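Local coordinates for thiosulfate sulfurtransferase YnjE (Escherichia coli, PDB 2WLR), which transfers sulfur from thiosulfate to cyanide, giving thiocyanate and sulfite, as a periplasmic monomer built from rhodanese domains, at residues D326-H334 with R370-A378; E123-H132 with V231-W241. All coordinates share one frame; numbering follows the deposited sequence.

Contact 1: residues D326-H334 with R370-A378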
# COMPACT_ATOMS: atom_id res chain seq x y z
N ASP A 326 0.64 12.87 10.98
CA ASP A 326 1.35 14.05 10.57
C ASP A 326 1.89 13.82 9.18
O ASP A 326 1.57 12.80 8.54
CB ASP A 326 2.45 14.38 11.58
CG ASP A 326 3.52 13.31 11.69
OD1 ASP A 326 3.72 12.54 10.71
OD2 ASP A 326 4.18 13.22 12.75
N SER A 327 2.74 14.72 8.71
CA SER A 327 3.13 14.70 7.30
C SER A 327 4.09 13.55 6.91
O SER A 327 4.28 13.31 5.72
CB SER A 327 3.71 16.06 6.90
OG SER A 327 4.96 16.24 7.51
N THR A 328 4.62 12.82 7.90
CA THR A 328 5.57 11.73 7.66
C THR A 328 5.02 10.34 8.05
O THR A 328 5.79 9.38 8.11
CB THR A 328 6.89 11.98 8.40
OG1 THR A 328 6.63 12.34 9.76
CG2 THR A 328 7.67 13.11 7.73
N HIS A 329 3.71 10.24 8.27
CA HIS A 329 3.08 8.97 8.67
C HIS A 329 1.85 8.68 7.84
O HIS A 329 1.25 9.57 7.24
CB HIS A 329 2.72 9.00 10.16
CG HIS A 329 3.92 8.97 11.06
ND1 HIS A 329 4.60 10.11 11.43
CD2 HIS A 329 4.57 7.93 11.64
CE1 HIS A 329 5.61 9.77 12.21
NE2 HIS A 329 5.62 8.46 12.36
N MSE A 330 1.50 7.40 7.81
CA MSE A 330 0.43 6.89 6.94
C MSE A 330 -0.43 5.85 7.64
O MSE A 330 -0.89 4.88 7.03
CB MSE A 330 1.05 6.34 5.61
CG MSE A 330 1.55 7.43 4.61
SE MSE A 330 0.05 8.37 3.96
CE MSE A 330 -0.29 7.15 2.54
N GLU A 331 -0.76 6.11 8.91
CA GLU A 331 -1.50 5.13 9.69
C GLU A 331 -2.86 4.69 9.14
O GLU A 331 -3.26 3.53 9.35
CB GLU A 331 -1.74 5.62 11.14
CG GLU A 331 -0.50 5.84 11.97
CD GLU A 331 -0.05 7.29 11.94
OE1 GLU A 331 -0.29 7.99 10.92
OE2 GLU A 331 0.58 7.73 12.94
N ASP A 332 -3.55 5.57 8.42
CA ASP A 332 -4.87 5.25 7.90
C ASP A 332 -4.83 4.18 6.84
O ASP A 332 -5.85 3.68 6.46
CB ASP A 332 -5.59 6.49 7.34
CG ASP A 332 -5.81 7.58 8.37
OD1 ASP A 332 -5.94 7.23 9.55
OD2 ASP A 332 -5.86 8.79 8.00
N PHE A 333 -3.64 3.90 6.32
CA PHE A 333 -3.50 2.89 5.29
C PHE A 333 -2.86 1.60 5.76
O PHE A 333 -2.68 0.69 4.93
CB PHE A 333 -2.72 3.51 4.15
CG PHE A 333 -3.52 4.51 3.39
CD1 PHE A 333 -4.36 4.10 2.36
CD2 PHE A 333 -3.44 5.85 3.70
CE1 PHE A 333 -5.13 5.04 1.68
CE2 PHE A 333 -4.22 6.78 2.99
CZ PHE A 333 -5.04 6.35 1.99
N HIS A 334 -2.51 1.51 7.06
CA HIS A 334 -1.66 0.41 7.55
C HIS A 334 -2.37 -0.40 8.60
O HIS A 334 -3.13 0.13 9.40
CB HIS A 334 -0.39 0.93 8.19
CG HIS A 334 0.51 1.69 7.27
ND1 HIS A 334 1.48 2.54 7.75
CD2 HIS A 334 0.60 1.72 5.93
CE1 HIS A 334 2.11 3.09 6.72
NE2 HIS A 334 1.61 2.60 5.60
N ARG A 370 3.66 10.49 -0.07
CA ARG A 370 2.49 9.78 0.46
C ARG A 370 1.52 9.42 -0.69
O ARG A 370 0.94 8.33 -0.71
CB ARG A 370 1.78 10.63 1.51
CG ARG A 370 2.58 10.83 2.77
CD ARG A 370 1.91 11.82 3.70
NE ARG A 370 2.12 13.18 3.23
CZ ARG A 370 1.62 14.26 3.83
NH1 ARG A 370 0.82 14.13 4.89
NH2 ARG A 370 1.90 15.47 3.36
N ALA A 371 1.35 10.32 -1.65
CA ALA A 371 0.55 10.08 -2.84
C ALA A 371 1.04 8.87 -3.62
O ALA A 371 0.23 8.16 -4.24
CB ALA A 371 0.55 11.33 -3.73
N SER A 372 2.35 8.64 -3.60
CA SER A 372 2.87 7.49 -4.32
C SER A 372 2.52 6.19 -3.65
O SER A 372 2.26 5.20 -4.34
CB SER A 372 4.38 7.60 -4.44
OG SER A 372 4.74 8.80 -5.13
N GLU A 373 2.55 6.17 -2.34
CA GLU A 373 2.11 4.98 -1.61
C GLU A 373 0.65 4.67 -1.93
O GLU A 373 0.31 3.49 -2.22
CB GLU A 373 2.35 5.18 -0.10
CG GLU A 373 1.93 3.98 0.73
CD GLU A 373 2.37 4.05 2.18
OE1 GLU A 373 3.03 5.04 2.60
OE2 GLU A 373 2.04 3.10 2.91
N THR A 374 -0.24 5.66 -1.89
CA THR A 374 -1.63 5.41 -2.22
C THR A 374 -1.81 5.02 -3.67
O THR A 374 -2.67 4.18 -3.97
CB THR A 374 -2.58 6.58 -1.89
OG1 THR A 374 -2.10 7.80 -2.44
CG2 THR A 374 -2.68 6.73 -0.37
N PHE A 375 -1.03 5.63 -4.57
CA PHE A 375 -1.05 5.20 -5.97
C PHE A 375 -0.74 3.71 -6.07
O PHE A 375 -1.43 2.96 -6.79
CB PHE A 375 -0.03 5.97 -6.79
CG PHE A 375 0.15 5.44 -8.17
CD1 PHE A 375 1.08 4.46 -8.41
CD2 PHE A 375 -0.56 5.95 -9.24
CE1 PHE A 375 1.28 3.96 -9.69
CE2 PHE A 375 -0.36 5.43 -10.52
CZ PHE A 375 0.58 4.45 -10.72
N MSE A 376 0.33 3.27 -5.41
CA MSE A 376 0.68 1.84 -5.49
C MSE A 376 -0.40 0.93 -4.93
O MSE A 376 -0.66 -0.12 -5.49
CB MSE A 376 2.04 1.57 -4.85
CG MSE A 376 3.22 2.26 -5.51
SE MSE A 376 3.54 1.69 -7.34
CE MSE A 376 4.35 -0.07 -6.94
N TYR A 377 -1.02 1.32 -3.82
CA TYR A 377 -2.14 0.54 -3.29
C TYR A 377 -3.33 0.51 -4.28
O TYR A 377 -3.85 -0.54 -4.57
CB TYR A 377 -2.57 1.07 -1.94
CG TYR A 377 -1.53 0.96 -0.84
CD1 TYR A 377 -0.45 0.05 -0.93
CD2 TYR A 377 -1.57 1.81 0.26
CE1 TYR A 377 0.49 -0.05 0.06
CE2 TYR A 377 -0.62 1.70 1.26
CZ TYR A 377 0.40 0.77 1.14
OH TYR A 377 1.34 0.69 2.15
N ALA A 378 -3.73 1.66 -4.81
CA ALA A 378 -4.84 1.71 -5.77
C ALA A 378 -4.55 0.89 -7.02
O ALA A 378 -5.41 0.23 -7.54
CB ALA A 378 -5.12 3.17 -6.16
O HOH W 1 0.05 11.95 6.63
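Met330 and Phe333, on a loop that turns at Asp326-His329 and tightens into a 3-10 segment at 331-333, approach helix residues Arg370 and Thr374 with CA atoms 7.4 and 8.1 Å apart respectively. The selenomethionine Met330, bent at chi2 and chi3, lays SE against Arg370 CG (3.7 Å) and carries CE on to Thr374. Thr374 CG2 sits over one face of the Phe333 ring, a CH-pi contact 3.7 Å from the centroid. Swung to chi1 -180° and extended beyond, Glu373 reaches past Met330 to His334: NE2 donates to OE2 at 2.8 Å and 165°, on the syn side and in the ring plane; ring and carboxylate are turned 24° from each other, nearly coplanar. One face of the Arg370 guanidinium covers Ser327 O, while NH1 gives a proton to a water that also bonds Asp326 O and His329 O; Glu298, Tyr306 and the oxidised Cys365 take further bonds from this group. A methionine in place of Arg370 would probably leave Glu298 without its countercharge, the sulfinate of residue 365 without its NE donor, and the water held by the two loop carbonyls alone. Helix 343-351 flanks Phe333 and Thr374, Tyr214 of helix 213-226 touches Arg370 and Glu373, and strand 386-389 packs on Ala371.

Contact 2: residues E123-H132 with V231-W241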
# COMPACT_ATOMS: atom_id res chain seq x y z
N GLU A 123 0.06 -9.60 -6.52
CA GLU A 123 1.45 -9.94 -6.74
C GLU A 123 2.37 -8.73 -6.76
O GLU A 123 3.58 -8.88 -6.68
CB GLU A 123 1.59 -10.76 -8.03
CG GLU A 123 1.48 -10.02 -9.34
CD GLU A 123 0.06 -9.60 -9.71
OE1 GLU A 123 -0.92 -10.13 -9.14
OE2 GLU A 123 -0.07 -8.75 -10.62
N GLN A 124 1.79 -7.55 -6.84
CA GLN A 124 2.58 -6.31 -6.74
C GLN A 124 3.00 -5.96 -5.35
O GLN A 124 3.86 -5.10 -5.18
CB GLN A 124 1.79 -5.15 -7.31
CG GLN A 124 1.58 -5.26 -8.84
CD GLN A 124 0.49 -4.36 -9.38
OE1 GLN A 124 -0.16 -3.59 -8.67
NE2 GLN A 124 0.31 -4.43 -10.70
N LEU A 125 2.37 -6.56 -4.35
CA LEU A 125 2.65 -6.30 -2.92
C LEU A 125 3.17 -7.57 -2.34
O LEU A 125 2.43 -8.40 -1.81
CB LEU A 125 1.39 -5.83 -2.17
CG LEU A 125 0.90 -4.46 -2.59
CD1 LEU A 125 -0.46 -4.18 -1.98
CD2 LEU A 125 1.84 -3.33 -2.21
N VAL A 126 4.48 -7.75 -2.42
CA VAL A 126 5.10 -8.99 -1.96
C VAL A 126 5.34 -9.02 -0.44
O VAL A 126 5.15 -8.02 0.26
CB VAL A 126 6.39 -9.29 -2.75
CG1 VAL A 126 6.13 -9.15 -4.27
CG2 VAL A 126 7.55 -8.38 -2.27
N TYR A 127 5.77 -10.16 0.08
CA TYR A 127 5.97 -10.36 1.49
C TYR A 127 7.32 -11.08 1.71
O TYR A 127 7.89 -11.63 0.75
CB TYR A 127 4.78 -11.10 2.09
CG TYR A 127 4.59 -12.52 1.61
CD1 TYR A 127 3.99 -12.81 0.40
CD2 TYR A 127 5.00 -13.59 2.40
CE1 TYR A 127 3.79 -14.11 -0.00
CE2 TYR A 127 4.82 -14.91 1.98
CZ TYR A 127 4.22 -15.15 0.79
OH TYR A 127 4.06 -16.48 0.43
N PRO A 128 7.84 -11.08 2.95
CA PRO A 128 9.24 -11.51 3.14
C PRO A 128 9.58 -12.92 2.69
O PRO A 128 10.56 -13.12 1.96
CB PRO A 128 9.48 -11.30 4.64
CG PRO A 128 8.59 -10.15 4.97
CD PRO A 128 7.33 -10.42 4.16
N GLN A 129 8.82 -13.91 3.11
CA GLN A 129 9.13 -15.27 2.71
C GLN A 129 9.20 -15.44 1.20
O GLN A 129 10.05 -16.16 0.67
CB GLN A 129 8.16 -16.28 3.31
CG GLN A 129 8.69 -17.71 3.19
CD GLN A 129 9.97 -17.95 3.99
OE1 GLN A 129 10.05 -17.56 5.16
NE2 GLN A 129 10.97 -18.55 3.35
N TRP A 130 8.34 -14.74 0.48
CA TRP A 130 8.29 -14.85 -0.98
C TRP A 130 9.62 -14.38 -1.54
O TRP A 130 10.22 -15.03 -2.38
CB TRP A 130 7.15 -14.00 -1.56
CG TRP A 130 7.05 -14.00 -3.06
CD1 TRP A 130 6.35 -14.88 -3.83
CD2 TRP A 130 7.66 -13.07 -3.97
NE1 TRP A 130 6.48 -14.57 -5.15
CE2 TRP A 130 7.28 -13.46 -5.28
CE3 TRP A 130 8.51 -11.96 -3.83
CZ2 TRP A 130 7.72 -12.78 -6.41
CZ3 TRP A 130 8.92 -11.29 -4.95
CH2 TRP A 130 8.52 -11.70 -6.23
N LEU A 131 10.08 -13.24 -1.05
CA LEU A 131 11.30 -12.65 -1.56
C LEU A 131 12.49 -13.52 -1.18
O LEU A 131 13.40 -13.68 -1.96
CB LEU A 131 11.44 -11.26 -0.99
CG LEU A 131 12.59 -10.41 -1.49
CD1 LEU A 131 12.60 -10.37 -3.02
CD2 LEU A 131 12.43 -9.02 -0.89
N HIS A 132 12.49 -14.05 0.03
CA HIS A 132 13.57 -14.94 0.42
C HIS A 132 13.59 -16.17 -0.50
O HIS A 132 14.65 -16.53 -1.03
CB HIS A 132 13.43 -15.31 1.88
CG HIS A 132 14.49 -16.26 2.35
ND1 HIS A 132 15.82 -15.92 2.41
CD2 HIS A 132 14.40 -17.54 2.75
CE1 HIS A 132 16.51 -16.96 2.84
NE2 HIS A 132 15.68 -17.96 3.05
N VAL A 231 6.96 -3.50 -11.46
CA VAL A 231 7.47 -2.86 -10.27
C VAL A 231 6.56 -3.29 -9.11
O VAL A 231 5.32 -3.20 -9.19
CB VAL A 231 7.49 -1.32 -10.36
CG1 VAL A 231 8.04 -0.73 -9.09
CG2 VAL A 231 8.32 -0.84 -11.56
N ARG A 232 7.20 -3.72 -8.04
CA ARG A 232 6.54 -4.27 -6.86
C ARG A 232 7.12 -3.65 -5.61
O ARG A 232 8.22 -3.08 -5.62
CB ARG A 232 6.73 -5.77 -6.81
CG ARG A 232 6.35 -6.42 -8.10
CD ARG A 232 6.29 -7.90 -7.99
NE ARG A 232 6.24 -8.55 -9.28
CZ ARG A 232 5.99 -9.84 -9.44
NH1 ARG A 232 5.66 -10.60 -8.40
NH2 ARG A 232 6.07 -10.36 -10.65
N LEU A 233 6.35 -3.75 -4.52
CA LEU A 233 6.78 -3.25 -3.20
C LEU A 233 6.76 -4.40 -2.24
O LEU A 233 5.89 -5.25 -2.30
CB LEU A 233 5.79 -2.25 -2.63
CG LEU A 233 5.64 -0.91 -3.33
CD1 LEU A 233 4.57 -0.06 -2.59
CD2 LEU A 233 6.98 -0.18 -3.42
N LEU A 234 7.68 -4.37 -1.30
CA LEU A 234 7.54 -5.20 -0.11
C LEU A 234 6.53 -4.57 0.85
O LEU A 234 6.75 -3.52 1.40
CB LEU A 234 8.88 -5.39 0.61
CG LEU A 234 8.88 -6.16 1.93
CD1 LEU A 234 8.31 -7.58 1.76
CD2 LEU A 234 10.29 -6.23 2.51
N ASP A 235 5.43 -5.27 1.06
CA ASP A 235 4.30 -4.77 1.85
C ASP A 235 4.79 -4.60 3.28
O ASP A 235 5.32 -5.55 3.86
CB ASP A 235 3.18 -5.81 1.77
CG ASP A 235 1.83 -5.31 2.28
OD1 ASP A 235 1.66 -4.11 2.53
OD2 ASP A 235 0.98 -6.21 2.44
N GLY A 236 4.67 -3.39 3.82
CA GLY A 236 5.10 -3.11 5.17
C GLY A 236 6.57 -2.76 5.30
O GLY A 236 7.03 -2.34 6.38
N GLY A 237 7.32 -2.88 4.22
CA GLY A 237 8.70 -2.48 4.21
C GLY A 237 9.65 -3.36 4.98
O GLY A 237 9.37 -4.48 5.33
N TRP A 238 10.81 -2.77 5.28
CA TRP A 238 11.89 -3.44 5.97
C TRP A 238 11.48 -4.12 7.26
O TRP A 238 11.98 -5.19 7.56
CB TRP A 238 12.99 -2.42 6.26
CG TRP A 238 13.97 -2.93 7.29
CD1 TRP A 238 14.03 -2.55 8.59
CD2 TRP A 238 14.98 -3.93 7.10
NE1 TRP A 238 15.02 -3.26 9.24
CE2 TRP A 238 15.62 -4.11 8.35
CE3 TRP A 238 15.38 -4.73 6.02
CZ2 TRP A 238 16.68 -5.01 8.53
CZ3 TRP A 238 16.44 -5.63 6.20
CH2 TRP A 238 17.06 -5.76 7.46
N GLN A 239 10.62 -3.47 8.03
CA GLN A 239 10.32 -4.01 9.36
C GLN A 239 9.74 -5.42 9.26
O GLN A 239 9.95 -6.24 10.15
CB GLN A 239 9.38 -3.09 10.12
CG GLN A 239 9.35 -3.39 11.64
CD GLN A 239 10.72 -3.38 12.27
OE1 GLN A 239 11.54 -2.50 11.99
NE2 GLN A 239 10.99 -4.36 13.13
N THR A 240 9.00 -5.71 8.20
CA THR A 240 8.45 -7.06 8.03
C THR A 240 9.56 -8.11 7.81
O THR A 240 9.42 -9.25 8.25
CB THR A 240 7.40 -7.17 6.89
OG1 THR A 240 7.99 -6.99 5.59
CG2 THR A 240 6.20 -6.21 7.12
N TRP A 241 10.60 -7.76 7.08
CA TRP A 241 11.77 -8.62 6.92
C TRP A 241 12.48 -8.85 8.24
O TRP A 241 12.81 -9.98 8.59
CB TRP A 241 12.75 -8.02 5.90
CG TRP A 241 13.87 -8.97 5.55
CD1 TRP A 241 15.06 -9.10 6.18
CD2 TRP A 241 13.89 -9.88 4.45
NE1 TRP A 241 15.82 -10.04 5.57
CE2 TRP A 241 15.14 -10.53 4.48
CE3 TRP A 241 12.99 -10.20 3.43
CZ2 TRP A 241 15.48 -11.51 3.56
CZ3 TRP A 241 13.33 -11.14 2.54
CH2 TRP A 241 14.58 -11.79 2.58
O HOH W 2 0.63 -8.70 0.46
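Trp130 and the guanidinium of Arg232 meet with their planes 27° apart, the indole CZ2 standing 3.6 Å from NH1. Val126 CG1 covers one face of that indole and also borders the edge of the guanidinium, while Glu123 CG lies over one guanidinium face. The Trp241 ring receives Leu131 CB at its edge; Pro128 CB approaches CE3 at 3.9 Å, and His132 CB meets CH2 obliquely. Trp241, with CG beside its own carbonyl carbon (chi1 -171°), is directed to this first turn of helix 128-135. Its NE1 bonds Pro247 O.

Arg232 runs extended from CG to NE beside Glu123 O, to which NH1 gives a weak bond (3.2 Å, 123°); NH1 also bonds Ala142 O, and NE forms a salt bridge with Asp230. The backbones pair in parallel. Leu233 N donates to Gln124 O at 2.9 Å, and Val126 N to Leu233 O at 2.9 Å, and Asp235 N continues to Val126 O. Leu125 and Leu233 lie side by side on one face of the sheet, with CD2 4.1 Å from CB, whereas Val126 and Leu234 occupy the other. Leu234 CD1 lies 3.5 Å from Val126 O and 3.8 Å from Pro128 CD, the leucine and proline side chains crossing at about a right angle, and Thr240 OG1 lies against Pro128 CG.

Strand 125-126 is an outermost strand of a five-stranded parallel sheet in the order 1-5-4-2-3, the first strand beside the last, an arrangement characteristic of the alpha/beta rhodanese fold.

How the contacts relate
Met376 CB, on helix 369-380, packs 3.8 Å from Leu233 CD1, and Tyr377 CE1 on the same helix lies 4.2 Å from Leu125 CD2; this touch between contacts 1 and 2 is where two rhodanese domains of the chain meet. Contact 2 precedes contact 1 in the chain and lies in a different rhodanese domain, yet the centres of the two are 16 Å apart. Contact 1 borders the active site, since Arg370, which probably binds substrate, bonds the persulfide-forming Cys365, here oxidised to the sulfinic acid, and the side chain of Arg370 is about 8 Å from a bound EPE molecule. Contact 2 stands farther back, the Leu233 side chain about 12 Å from that of Arg370.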